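Long-range contacts in tetraacyldisaccharide 4'-kinase (Aquifex aeolicus, PDB 4EHX), which transfers the gamma-phosphate of ATP to the 4'-position of a tetraacyldisaccharide 1-phosphate, forming lipid IVA in the lipid A pathway: residues I230-L235 with Y262-F267; S85-L90 with H110-A115; I152-K157 with A182-Y187. All coordinates share one frame; numbering follows the deposited sequence.

Contact 1. Residues I230-L235 with Y262-F267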
ATOM      1  N   ILE A 230      -0.475 -10.655  24.189  1.00 37.18           N
ATOM      2  CA  ILE A 230      -0.573  -9.242  24.506  1.00 37.82           C
ATOM      3  C   ILE A 230      -0.513  -8.495  23.180  1.00 45.29           C
ATOM      4  O   ILE A 230       0.449  -8.633  22.430  1.00 38.26           O
ATOM      5  CB  ILE A 230       0.589  -8.795  25.404  1.00 36.85           C
ATOM      6  CG1 ILE A 230       0.530  -9.530  26.747  1.00 37.65           C
ATOM      7  CG2 ILE A 230       0.545  -7.297  25.617  1.00 43.96           C
ATOM      8  CD1 ILE A 230       1.794  -9.411  27.568  1.00 44.78           C
ATOM      9  N   ALA A 231      -1.548  -7.725  22.876  1.00 37.60           N
ATOM     10  CA  ALA A 231      -1.591  -6.993  21.617  1.00 39.91           C
ATOM     11  C   ALA A 231      -1.395  -5.502  21.847  1.00 44.70           C
ATOM     12  O   ALA A 231      -1.734  -4.970  22.912  1.00 42.02           O
ATOM     13  CB  ALA A 231      -2.904  -7.250  20.891  1.00 45.33           C
ATOM     14  N   PHE A 232      -0.850  -4.828  20.839  1.00 40.66           N
ATOM     15  CA  PHE A 232      -0.616  -3.397  20.924  1.00 39.94           C
ATOM     16  C   PHE A 232      -0.523  -2.737  19.552  1.00 40.34           C
ATOM     17  O   PHE A 232      -0.202  -3.380  18.549  1.00 37.18           O
ATOM     18  CB  PHE A 232       0.608  -3.080  21.790  1.00 41.37           C
ATOM     19  CG  PHE A 232       1.923  -3.511  21.192  1.00 36.70           C
ATOM     20  CD1 PHE A 232       2.605  -2.682  20.311  1.00 38.30           C
ATOM     21  CD2 PHE A 232       2.493  -4.727  21.540  1.00 35.78           C
ATOM     22  CE1 PHE A 232       3.816  -3.065  19.769  1.00 34.91           C
ATOM     23  CE2 PHE A 232       3.711  -5.121  21.001  1.00 33.80           C
ATOM     24  CZ  PHE A 232       4.373  -4.288  20.118  1.00 34.03           C
ATOM     25  N   SER A 233      -0.828  -1.448  19.515  1.00 39.43           N
ATOM     26  CA  SER A 233      -0.872  -0.720  18.260  1.00 52.86           C
ATOM     27  C   SER A 233      -0.317   0.680  18.450  1.00 61.92           C
ATOM     28  O   SER A 233      -0.575   1.331  19.465  1.00 54.99           O
ATOM     29  CB  SER A 233      -2.305  -0.653  17.730  1.00 61.82           C
ATOM     30  OG  SER A 233      -2.323  -0.131  16.416  1.00 73.85           O
ATOM     31  N   GLY A 234       0.453   1.129  17.466  1.00 81.72           N
ATOM     32  CA  GLY A 234       1.120   2.412  17.531  1.00 98.38           C
ATOM     33  C   GLY A 234       0.406   3.486  16.739  1.00113.28           C
ATOM     34  O   GLY A 234       1.047   4.331  16.117  1.00119.26           O
ATOM     35  N   LEU A 235      -0.921   3.432  16.746  1.00122.16           N
ATOM     36  CA  LEU A 235      -1.753   4.544  16.287  1.00130.92           C
ATOM     37  C   LEU A 235      -3.240   4.226  16.448  1.00132.50           C
ATOM     38  O   LEU A 235      -3.622   3.432  17.307  1.00133.58           O
ATOM     39  CB  LEU A 235      -1.420   4.978  14.848  1.00130.50           C
ATOM     40  CG  LEU A 235      -1.587   4.030  13.659  1.00125.37           C
ATOM     41  CD1 LEU A 235      -3.031   3.957  13.216  1.00123.23           C
ATOM     42  CD2 LEU A 235      -0.664   4.435  12.506  1.00121.43           C
ATOM     43  N   TYR A 262       4.976   6.877  17.825  1.00147.81           N
ATOM     44  CA  TYR A 262       5.853   6.063  18.661  1.00131.60           C
ATOM     45  C   TYR A 262       6.934   5.333  17.866  1.00122.62           C
ATOM     46  O   TYR A 262       6.639   4.530  16.975  1.00119.66           O
ATOM     47  CB  TYR A 262       5.029   5.071  19.487  1.00122.08           C
ATOM     48  CG  TYR A 262       5.738   4.579  20.725  1.00115.78           C
ATOM     49  CD1 TYR A 262       6.349   5.469  21.597  1.00115.12           C
ATOM     50  CD2 TYR A 262       5.782   3.225  21.032  1.00111.51           C
ATOM     51  CE1 TYR A 262       6.996   5.026  22.733  1.00115.80           C
ATOM     52  CE2 TYR A 262       6.427   2.769  22.168  1.00111.07           C
ATOM     53  CZ  TYR A 262       7.034   3.675  23.015  1.00112.46           C
ATOM     54  OH  TYR A 262       7.676   3.224  24.146  1.00108.92           O
ATOM     55  N   ASP A 263       8.189   5.631  18.196  1.00115.99           N
ATOM     56  CA  ASP A 263       9.335   4.985  17.565  1.00107.00           C
ATOM     57  C   ASP A 263       9.829   3.798  18.397  1.00 98.81           C
ATOM     58  O   ASP A 263      10.901   3.248  18.140  1.00 98.78           O
ATOM     59  CB  ASP A 263      10.465   5.999  17.322  1.00104.15           C
ATOM     60  CG  ASP A 263      11.179   6.417  18.603  1.00103.29           C
ATOM     61  OD1 ASP A 263      10.604   6.260  19.702  1.00105.55           O
ATOM     62  OD2 ASP A 263      12.321   6.914  18.501  1.00 97.56           O
ATOM     63  N   TYR A 264       9.029   3.410  19.387  1.00 85.99           N
ATOM     64  CA  TYR A 264       9.328   2.264  20.246  1.00 75.15           C
ATOM     65  C   TYR A 264      10.746   2.277  20.802  1.00 83.58           C
ATOM     66  O   TYR A 264      11.433   1.256  20.812  1.00 79.76           O
ATOM     67  CB  TYR A 264       9.023   0.947  19.524  1.00 66.70           C
ATOM     68  CG  TYR A 264       7.547   0.776  19.278  1.00 64.27           C
ATOM     69  CD1 TYR A 264       6.731   0.180  20.235  1.00 61.05           C
ATOM     70  CD2 TYR A 264       6.959   1.242  18.107  1.00 64.20           C
ATOM     71  CE1 TYR A 264       5.373   0.040  20.024  1.00 65.47           C
ATOM     72  CE2 TYR A 264       5.603   1.105  17.888  1.00 62.30           C
ATOM     73  CZ  TYR A 264       4.815   0.503  18.850  1.00 63.08           C
ATOM     74  OH  TYR A 264       3.465   0.362  18.640  1.00 65.24           O
ATOM     75  N   SER A 265      11.170   3.445  21.271  1.00 95.16           N
ATOM     76  CA  SER A 265      12.468   3.587  21.914  1.00101.76           C
ATOM     77  C   SER A 265      12.401   3.081  23.350  1.00 99.97           C
ATOM     78  O   SER A 265      13.401   2.625  23.902  1.00 98.44           O
ATOM     79  CB  SER A 265      12.931   5.047  21.874  1.00106.30           C
ATOM     80  OG  SER A 265      11.916   5.925  22.334  1.00109.82           O
ATOM     81  N   ASP A 266      11.211   3.152  23.942  1.00100.28           N
ATOM     82  CA  ASP A 266      11.010   2.741  25.331  1.00 95.96           C
ATOM     83  C   ASP A 266      10.227   1.437  25.477  1.00 81.79           C
ATOM     84  O   ASP A 266       9.791   1.096  26.578  1.00 81.25           O
ATOM     85  CB  ASP A 266      10.307   3.849  26.124  1.00105.27           C
ATOM     86  CG  ASP A 266      11.271   4.906  26.638  1.00115.23           C
ATOM     87  OD1 ASP A 266      12.273   5.193  25.951  1.00115.91           O
ATOM     88  OD2 ASP A 266      11.023   5.451  27.735  1.00122.01           O
ATOM     89  N   PHE A 267      10.045   0.706  24.380  1.00 68.68           N
ATOM     90  CA  PHE A 267       9.300  -0.555  24.435  1.00 64.65           C
ATOM     91  C   PHE A 267      10.095  -1.664  25.138  1.00 61.51           C
ATOM     92  O   PHE A 267      11.236  -1.958  24.762  1.00 51.84           O
ATOM     93  CB  PHE A 267       8.863  -1.007  23.040  1.00 67.49           C
ATOM     94  CG  PHE A 267       7.947  -2.194  23.058  1.00 65.62           C
ATOM     95  CD1 PHE A 267       6.667  -2.086  23.579  1.00 61.98           C
ATOM     96  CD2 PHE A 267       8.367  -3.419  22.571  1.00 63.45           C
ATOM     97  CE1 PHE A 267       5.825  -3.174  23.613  1.00 61.77           C
ATOM     98  CE2 PHE A 267       7.524  -4.513  22.597  1.00 62.97           C
ATOM     99  CZ  PHE A 267       6.251  -4.389  23.120  1.00 59.36           C
TER

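Contact 2. Residues S85-L90 with H110-A115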
ATOM      1  N   SER A  85      15.917  -0.460  -1.043  1.00 26.26           N
ATOM      2  CA  SER A  85      16.232  -1.879  -0.996  1.00 26.86           C
ATOM      3  C   SER A  85      16.710  -2.350  -2.351  1.00 25.98           C
ATOM      4  O   SER A  85      16.169  -1.944  -3.369  1.00 22.06           O
ATOM      5  CB  SER A  85      14.982  -2.667  -0.609  1.00 24.05           C
ATOM      6  OG  SER A  85      15.223  -4.058  -0.693  1.00 35.95           O
ATOM      7  N   GLU A  86      17.699  -3.238  -2.355  1.00 25.36           N
ATOM      8  CA  GLU A  86      18.172  -3.836  -3.589  1.00 23.48           C
ATOM      9  C   GLU A  86      17.764  -5.303  -3.613  1.00 27.36           C
ATOM     10  O   GLU A  86      18.377  -6.147  -2.948  1.00 26.90           O
ATOM     11  CB  GLU A  86      19.692  -3.688  -3.709  1.00 26.93           C
ATOM     12  CG  GLU A  86      20.292  -4.440  -4.889  1.00 34.72           C
ATOM     13  CD  GLU A  86      21.804  -4.310  -4.953  1.00 44.35           C
ATOM     14  OE1 GLU A  86      22.456  -4.417  -3.886  1.00 35.07           O
ATOM     15  OE2 GLU A  86      22.339  -4.101  -6.067  1.00 40.31           O
ATOM     16  N   TYR A  87      16.704  -5.593  -4.357  1.00 24.66           N
ATOM     17  CA  TYR A  87      16.160  -6.945  -4.450  1.00 24.96           C
ATOM     18  C   TYR A  87      16.024  -7.643  -3.097  1.00 28.47           C
ATOM     19  O   TYR A  87      16.475  -8.771  -2.918  1.00 32.36           O
ATOM     20  CB  TYR A  87      16.972  -7.768  -5.458  1.00 32.80           C
ATOM     21  CG  TYR A  87      16.864  -7.117  -6.816  1.00 27.90           C
ATOM     22  CD1 TYR A  87      15.652  -7.128  -7.502  1.00 34.31           C
ATOM     23  CD2 TYR A  87      17.932  -6.413  -7.368  1.00 25.57           C
ATOM     24  CE1 TYR A  87      15.508  -6.493  -8.726  1.00 33.80           C
ATOM     25  CE2 TYR A  87      17.799  -5.767  -8.599  1.00 27.20           C
ATOM     26  CZ  TYR A  87      16.586  -5.826  -9.270  1.00 36.21           C
ATOM     27  OH  TYR A  87      16.442  -5.207 -10.487  1.00 30.02           O
ATOM     28  N   GLY A  88      15.392  -6.959  -2.148  1.00 25.46           N
ATOM     29  CA  GLY A  88      15.090  -7.557  -0.865  1.00 29.52           C
ATOM     30  C   GLY A  88      16.024  -7.088   0.223  1.00 30.06           C
ATOM     31  O   GLY A  88      15.660  -7.119   1.394  1.00 31.50           O
ATOM     32  N   ASN A  89      17.224  -6.647  -0.152  1.00 25.81           N
ATOM     33  CA  ASN A  89      18.214  -6.230   0.844  1.00 29.10           C
ATOM     34  C   ASN A  89      18.097  -4.750   1.211  1.00 33.61           C
ATOM     35  O   ASN A  89      18.428  -3.881   0.407  1.00 29.53           O
ATOM     36  CB  ASN A  89      19.637  -6.539   0.362  1.00 28.94           C
ATOM     37  CG  ASN A  89      19.897  -8.029   0.206  1.00 32.97           C
ATOM     38  OD1 ASN A  89      19.318  -8.851   0.914  1.00 28.83           O
ATOM     39  ND2 ASN A  89      20.777  -8.381  -0.723  1.00 28.61           N
ATOM     40  N   LEU A  90      17.619  -4.466   2.421  1.00 31.75           N
ATOM     41  CA  LEU A  90      17.491  -3.087   2.884  1.00 30.50           C
ATOM     42  C   LEU A  90      18.858  -2.395   2.911  1.00 30.78           C
ATOM     43  O   LEU A  90      19.861  -2.970   3.344  1.00 33.67           O
ATOM     44  CB  LEU A  90      16.815  -3.028   4.265  1.00 31.89           C
ATOM     45  CG  LEU A  90      15.280  -2.917   4.255  1.00 31.92           C
ATOM     46  CD1 LEU A  90      14.811  -1.576   3.664  1.00 31.46           C
ATOM     47  CD2 LEU A  90      14.649  -4.081   3.494  1.00 26.37           C
ATOM     48  N   HIS A 110      12.242 -10.064  -2.476  1.00 28.44           N
ATOM     49  CA  HIS A 110      12.982 -10.264  -3.735  1.00 29.65           C
ATOM     50  C   HIS A 110      12.874  -9.057  -4.677  1.00 23.22           C
ATOM     51  O   HIS A 110      13.237  -9.128  -5.855  1.00 25.22           O
ATOM     52  CB  HIS A 110      12.464 -11.497  -4.471  1.00 37.53           C
ATOM     53  CG  HIS A 110      12.368 -12.708  -3.600  1.00 54.34           C
ATOM     54  ND1 HIS A 110      13.476 -13.420  -3.196  1.00 61.68           N
ATOM     55  CD2 HIS A 110      11.300 -13.313  -3.030  1.00 55.88           C
ATOM     56  CE1 HIS A 110      13.094 -14.420  -2.423  1.00 65.57           C
ATOM     57  NE2 HIS A 110      11.778 -14.378  -2.305  1.00 64.93           N
ATOM     58  N   VAL A 111      12.389  -7.952  -4.147  1.00 21.54           N
ATOM     59  CA  VAL A 111      12.064  -6.805  -4.998  1.00 19.93           C
ATOM     60  C   VAL A 111      12.848  -5.568  -4.568  1.00 23.19           C
ATOM     61  O   VAL A 111      13.078  -5.374  -3.379  1.00 22.29           O
ATOM     62  CB  VAL A 111      10.555  -6.518  -4.917  1.00 25.95           C
ATOM     63  CG1 VAL A 111      10.211  -5.288  -5.704  1.00 26.69           C
ATOM     64  CG2 VAL A 111       9.760  -7.730  -5.428  1.00 26.15           C
ATOM     65  N   SER A 112      13.258  -4.732  -5.524  1.00 19.46           N
ATOM     66  CA  SER A 112      13.901  -3.468  -5.181  1.00 18.97           C
ATOM     67  C   SER A 112      12.862  -2.392  -4.842  1.00 16.66           C
ATOM     68  O   SER A 112      11.733  -2.447  -5.310  1.00 18.79           O
ATOM     69  CB  SER A 112      14.825  -2.981  -6.309  1.00 22.65           C
ATOM     70  OG  SER A 112      15.888  -3.898  -6.542  1.00 23.38           O
ATOM     71  N   VAL A 113      13.256  -1.433  -4.014  1.00 19.38           N
ATOM     72  CA  VAL A 113      12.386  -0.312  -3.647  1.00 22.29           C
ATOM     73  C   VAL A 113      13.188   0.973  -3.735  1.00 23.88           C
ATOM     74  O   VAL A 113      14.295   1.088  -3.189  1.00 19.98           O
ATOM     75  CB  VAL A 113      11.822  -0.452  -2.224  1.00 23.70           C
ATOM     76  CG1 VAL A 113      10.975   0.784  -1.851  1.00 19.55           C
ATOM     77  CG2 VAL A 113      10.993  -1.722  -2.110  1.00 18.82           C
ATOM     78  N   VAL A 114      12.627   1.938  -4.444  1.00 18.43           N
ATOM     79  CA  VAL A 114      13.248   3.247  -4.582  1.00 20.65           C
ATOM     80  C   VAL A 114      12.241   4.307  -4.139  1.00 20.58           C
ATOM     81  O   VAL A 114      11.066   4.249  -4.503  1.00 23.72           O
ATOM     82  CB  VAL A 114      13.709   3.482  -6.050  1.00 24.49           C
ATOM     83  CG1 VAL A 114      14.035   4.956  -6.292  1.00 26.99           C
ATOM     84  CG2 VAL A 114      14.901   2.569  -6.378  1.00 22.32           C
ATOM     85  N   ALA A 115      12.703   5.243  -3.310  1.00 23.22           N
ATOM     86  CA  ALA A 115      11.866   6.334  -2.840  1.00 25.10           C
ATOM     87  C   ALA A 115      12.267   7.612  -3.573  1.00 23.80           C
ATOM     88  O   ALA A 115      13.435   8.004  -3.580  1.00 25.03           O
ATOM     89  CB  ALA A 115      12.015   6.517  -1.318  1.00 26.94           C
TER
HETATM   90  O   HOH W   1      12.759  -5.068  -0.639  1.00 23.72           O

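Contact 3. Residues I152-K157 with A182-Y187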
ATOM      1  N   ILE A 152      -3.724   0.617 -12.731  1.00 18.63           N
ATOM      2  CA  ILE A 152      -4.628  -0.171 -11.901  1.00 17.15           C
ATOM      3  C   ILE A 152      -5.180   0.680 -10.770  1.00 18.98           C
ATOM      4  O   ILE A 152      -4.424   1.261  -9.988  1.00 18.67           O
ATOM      5  CB  ILE A 152      -3.930  -1.393 -11.311  1.00 20.50           C
ATOM      6  CG1 ILE A 152      -3.344  -2.258 -12.435  1.00 20.93           C
ATOM      7  CG2 ILE A 152      -4.938  -2.206 -10.463  1.00 19.25           C
ATOM      8  CD1 ILE A 152      -2.541  -3.507 -11.922  1.00 17.30           C
ATOM      9  N   LEU A 153      -6.502   0.766 -10.695  1.00 20.47           N
ATOM     10  CA  LEU A 153      -7.146   1.573  -9.672  1.00 17.77           C
ATOM     11  C   LEU A 153      -7.915   0.685  -8.725  1.00 19.51           C
ATOM     12  O   LEU A 153      -8.760  -0.111  -9.151  1.00 21.12           O
ATOM     13  CB  LEU A 153      -8.129   2.559 -10.311  1.00 18.89           C
ATOM     14  CG  LEU A 153      -8.901   3.430  -9.308  1.00 21.27           C
ATOM     15  CD1 LEU A 153      -7.969   4.406  -8.606  1.00 21.32           C
ATOM     16  CD2 LEU A 153     -10.074   4.188 -10.004  1.00 25.38           C
ATOM     17  N   LEU A 154      -7.641   0.836  -7.437  1.00 19.73           N
ATOM     18  CA  LEU A 154      -8.384   0.102  -6.409  1.00 19.27           C
ATOM     19  C   LEU A 154      -9.529   0.964  -5.938  1.00 22.54           C
ATOM     20  O   LEU A 154      -9.347   2.166  -5.696  1.00 24.54           O
ATOM     21  CB  LEU A 154      -7.482  -0.227  -5.216  1.00 18.92           C
ATOM     22  CG  LEU A 154      -6.640  -1.506  -5.333  1.00 24.62           C
ATOM     23  CD1 LEU A 154      -5.774  -1.504  -6.585  1.00 22.11           C
ATOM     24  CD2 LEU A 154      -5.767  -1.648  -4.079  1.00 22.43           C
ATOM     25  N   LEU A 155     -10.694   0.344  -5.795  1.00 23.21           N
ATOM     26  CA  LEU A 155     -11.903   1.020  -5.340  1.00 27.50           C
ATOM     27  C   LEU A 155     -12.569   0.199  -4.258  1.00 33.04           C
ATOM     28  O   LEU A 155     -12.798  -0.993  -4.450  1.00 28.04           O
ATOM     29  CB  LEU A 155     -12.907   1.128  -6.486  1.00 28.06           C
ATOM     30  CG  LEU A 155     -12.975   2.300  -7.460  1.00 46.40           C
ATOM     31  CD1 LEU A 155     -14.213   2.073  -8.312  1.00 49.79           C
ATOM     32  CD2 LEU A 155     -13.046   3.657  -6.751  1.00 37.58           C
ATOM     33  N   LYS A 156     -12.914   0.824  -3.138  1.00 26.29           N
ATOM     34  CA  LYS A 156     -13.782   0.150  -2.168  1.00 31.12           C
ATOM     35  C   LYS A 156     -15.193   0.723  -2.194  1.00 34.37           C
ATOM     36  O   LYS A 156     -15.414   1.855  -2.638  1.00 32.51           O
ATOM     37  CB  LYS A 156     -13.200   0.213  -0.758  1.00 31.90           C
ATOM     38  CG  LYS A 156     -13.041   1.605  -0.229  1.00 29.28           C
ATOM     39  CD  LYS A 156     -12.273   1.607   1.068  1.00 36.18           C
ATOM     40  CE  LYS A 156     -11.949   3.025   1.483  1.00 35.74           C
ATOM     41  NZ  LYS A 156     -11.121   3.047   2.716  1.00 40.38           N
ATOM     42  N   LYS A 157     -16.158  -0.057  -1.725  1.00 28.80           N
ATOM     43  CA  LYS A 157     -17.552   0.378  -1.795  1.00 32.12           C
ATOM     44  C   LYS A 157     -17.715   1.774  -1.189  1.00 31.17           C
ATOM     45  O   LYS A 157     -18.418   2.618  -1.738  1.00 36.01           O
ATOM     46  CB  LYS A 157     -18.480  -0.631  -1.105  1.00 33.73           C
ATOM     47  CG  LYS A 157     -19.970  -0.292  -1.239  1.00 34.36           C
ATOM     48  CD  LYS A 157     -20.828  -1.308  -0.481  1.00 36.56           C
ATOM     49  CE  LYS A 157     -22.313  -1.019  -0.617  1.00 45.55           C
ATOM     50  NZ  LYS A 157     -23.122  -1.982   0.186  1.00 47.27           N
ATOM     51  N   ALA A 182      -7.686  -0.856 -15.453  1.00 24.22           N
ATOM     52  CA  ALA A 182      -8.266  -2.000 -14.761  1.00 21.93           C
ATOM     53  C   ALA A 182      -8.724  -1.532 -13.392  1.00 22.28           C
ATOM     54  O   ALA A 182      -8.077  -0.678 -12.771  1.00 23.58           O
ATOM     55  CB  ALA A 182      -7.239  -3.132 -14.617  1.00 21.00           C
ATOM     56  N   LEU A 183      -9.846  -2.076 -12.933  1.00 21.41           N
ATOM     57  CA  LEU A 183     -10.348  -1.794 -11.592  1.00 27.62           C
ATOM     58  C   LEU A 183     -10.219  -3.010 -10.689  1.00 29.34           C
ATOM     59  O   LEU A 183     -10.523  -4.129 -11.090  1.00 26.99           O
ATOM     60  CB  LEU A 183     -11.823  -1.386 -11.630  1.00 23.29           C
ATOM     61  CG  LEU A 183     -12.149  -0.068 -12.329  1.00 31.45           C
ATOM     62  CD1 LEU A 183     -13.642   0.193 -12.279  1.00 33.35           C
ATOM     63  CD2 LEU A 183     -11.395   1.066 -11.681  1.00 32.06           C
ATOM     64  N   VAL A 184      -9.793  -2.771  -9.458  1.00 22.36           N
ATOM     65  CA  VAL A 184      -9.758  -3.815  -8.445  1.00 25.91           C
ATOM     66  C   VAL A 184     -10.715  -3.383  -7.354  1.00 30.34           C
ATOM     67  O   VAL A 184     -10.521  -2.331  -6.735  1.00 25.80           O
ATOM     68  CB  VAL A 184      -8.339  -4.000  -7.848  1.00 22.08           C
ATOM     69  CG1 VAL A 184      -8.360  -5.062  -6.725  1.00 20.53           C
ATOM     70  CG2 VAL A 184      -7.351  -4.430  -8.944  1.00 20.74           C
ATOM     71  N   LEU A 185     -11.765  -4.177  -7.153  1.00 27.14           N
ATOM     72  CA  LEU A 185     -12.816  -3.845  -6.202  1.00 27.30           C
ATOM     73  C   LEU A 185     -12.485  -4.504  -4.877  1.00 31.69           C
ATOM     74  O   LEU A 185     -12.613  -5.717  -4.729  1.00 29.32           O
ATOM     75  CB  LEU A 185     -14.173  -4.323  -6.712  1.00 25.97           C
ATOM     76  CG  LEU A 185     -14.601  -3.894  -8.125  1.00 30.94           C
ATOM     77  CD1 LEU A 185     -16.052  -4.303  -8.393  1.00 33.02           C
ATOM     78  CD2 LEU A 185     -14.424  -2.396  -8.366  1.00 26.67           C
ATOM     79  N   THR A 186     -12.063  -3.693  -3.916  1.00 26.78           N
ATOM     80  CA  THR A 186     -11.462  -4.195  -2.679  1.00 25.64           C
ATOM     81  C   THR A 186     -12.422  -4.337  -1.488  1.00 27.46           C
ATOM     82  O   THR A 186     -13.582  -3.896  -1.524  1.00 25.80           O
ATOM     83  CB  THR A 186     -10.318  -3.263  -2.251  1.00 27.56           C
ATOM     84  OG1 THR A 186     -10.860  -1.953  -2.033  1.00 23.71           O
ATOM     85  CG2 THR A 186      -9.235  -3.183  -3.354  1.00 22.45           C
ATOM     86  N   TYR A 187     -11.902  -4.948  -0.425  1.00 26.75           N
ATOM     87  CA  TYR A 187     -12.644  -5.215   0.811  1.00 31.05           C
ATOM     88  C   TYR A 187     -13.903  -6.044   0.587  1.00 29.92           C
ATOM     89  O   TYR A 187     -14.895  -5.891   1.301  1.00 33.13           O
ATOM     90  CB  TYR A 187     -12.937  -3.913   1.569  1.00 29.86           C
ATOM     91  CG  TYR A 187     -11.684  -3.258   2.106  1.00 34.99           C
ATOM     92  CD1 TYR A 187     -10.945  -2.371   1.323  1.00 32.28           C
ATOM     93  CD2 TYR A 187     -11.217  -3.548   3.387  1.00 38.49           C
ATOM     94  CE1 TYR A 187      -9.786  -1.778   1.805  1.00 35.97           C
ATOM     95  CE2 TYR A 187     -10.058  -2.959   3.877  1.00 40.99           C
ATOM     96  CZ  TYR A 187      -9.350  -2.074   3.082  1.00 40.04           C
ATOM     97  OH  TYR A 187      -8.203  -1.481   3.558  1.00 39.02           O
TER
HETATM   98  O   HOH W   2     -15.729  -2.624  -0.200  1.00 32.29           O

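Contact 1. Residues I230-L235 with Y262-F267
Three aromatic rings, Phe232, Tyr264 and Phe267, cluster to join strand end and loop with no hydrogen bond passing between 230-235 and 262-267. Phe232 is the shared member. Its CB leaves the strand toward 262-267, and its CG sits between the backbone N and the carbonyl carbon (chi1 68°). Phe267 reaches toward Phe232 tip to tip, with its CZ 3.4 Å from Phe232 CE2. Its CE1 lies over one face of the Phe232 ring, displaced toward the rim, and the two planes are turned 41° against each other. Tyr264 approaches differently: its side chain crosses that of Phe232 obliquely, CE1 to CE1 at 3.5 Å, with 50° between the planes. The phenol oxygen then runs past the rim of the Phe232 ring, in its plane, and ends beside Gly234, where Tyr264 OH is 3.3 Å from Gly234 CA. A CB on Gly234 would stand only 2.7 Å from Tyr264 OH, a clash, so a side chain would not fit here, just after the strand. Although Gly234 N is near the phenol oxygen, the angle is poor and no bond forms. Both groups are instead served by Asp281, one carboxylate oxygen bonding Tyr264 OH and the other Gly234 N, which ties the loop and the strand end together through a third party. Leu285 touches both Phe232 and Phe267, and Met256 also packs on Phe232. The cluster thus lies on one face of strand 229-233, which runs parallel between strands 252-257 and 275-277; on the other face, Ala231 and Ser233 pack against helix 237-248, through Leu245 and Phe241.

Contact 2. Residues S85-L90 with H110-A115
Tyr87 and Ser112 each carry a chi1 that sets the next atom beside the residue's own backbone N, anti to the carbonyl carbon: CG in Tyr87 (-61°) and OG in Ser112 (-62°). Ser112 OG sits over the centre of the Tyr87 ring, 3.1 Å above its plane, and accepts the N-H of the same residue, Tyr87 N, at 2.9 Å. At the ring's edge, in its plane, His110 O lies 3.5 Å from Tyr87 CD1. The phenol itself reaches further and bonds Leu130 O. Tyr87 and Gly88 form the middle of a type I' turn, the tight reversal of the beta-hairpin whose strands are 81-86 and 89-90. Just before it, Ser85 and Val113 make an antiparallel hydrogen-bonded pair, with Ser85 N to Val113 O at 3.1 Å and Val113 N to Ser85 O at 3.0 Å. Beyond that pair the regular ladder lapses. Gly88 N makes two weak bonds, to Val111 O and to Ser85 OG, while a water connects Ser85 OG (2.7 Å) with Val111 O (2.8 Å). This chemistry is consistent with side-chain hydroxyls and a water standing in for ladder bonds at the turn, Ser112 OG probably replacing a backbone acceptor for Tyr87 N.

Contact 3. Residues I152-K157 with A182-Y187
Leu153 and Leu155 send their N-H groups to strand 182-186 and receive others from it on their carbonyls. Leu153 N meets Ala182 O at 3.0 Å, almost straight at 175°, and Leu155 N meets Val184 O at 2.8 Å. In return, Val184 N donates to Leu153 O at 2.9 Å. Leu155 O takes two donors from one residue, Thr186 N at 2.8 Å and, weakly, Thr186 OG1 at 3.2 Å. This is the regular parallel-strand hydrogen bonding of the central sheet of a P-loop NTPase fold, here pairing 150-156 with 182-186. Ile152, Leu154 and Val184 face helix 51-61, all three touching Phe54. Leu154 lies side by side with Val184, CD1 to CB at 3.8 Å, while its side chain crosses that of Thr186 at about a right angle, CG and CD2 meeting Thr186 CG2; an alanine here would probably open a gap beside Val184 CB and Phe54, with Thr186 CG2 keeping just its contact with CB. Past the ladder, a water takes over, accepting from Lys157 N and donating to Thr186 O. Asp159 OD2 receives Lys156 N, and the extended Lys156 chain carries NZ to Gly48 O, in the predicted ATP-binding loop, and to a methylpentanediol probably from the crystallisation liquor.

Along the chain contact 2 comes first, then contact 3, then contact 1. Their centres lie about 26 Å (1 and 2), 31 Å (1 and 3) and 26 Å (2 and 3) apart, and none touches another. Contact 2 adds the antiparallel strand 81-86 to 112-116, and contact 3 joins 150-156 to 182-186; the parallel strands 67-71, 134-138 and 38-43 of the P-loop core run between 112-116 and 150-156. Strand 38-43 leads to the predicted ATP site at Ser45 to Thr52, which contact 3 approaches most closely. From 182-186 the pairing passes through the long strands 201-212 and 291-300 to 275-277 and 229-233, placing contact 1 in the part of the fold around strand 229-233, away from the nucleotide site.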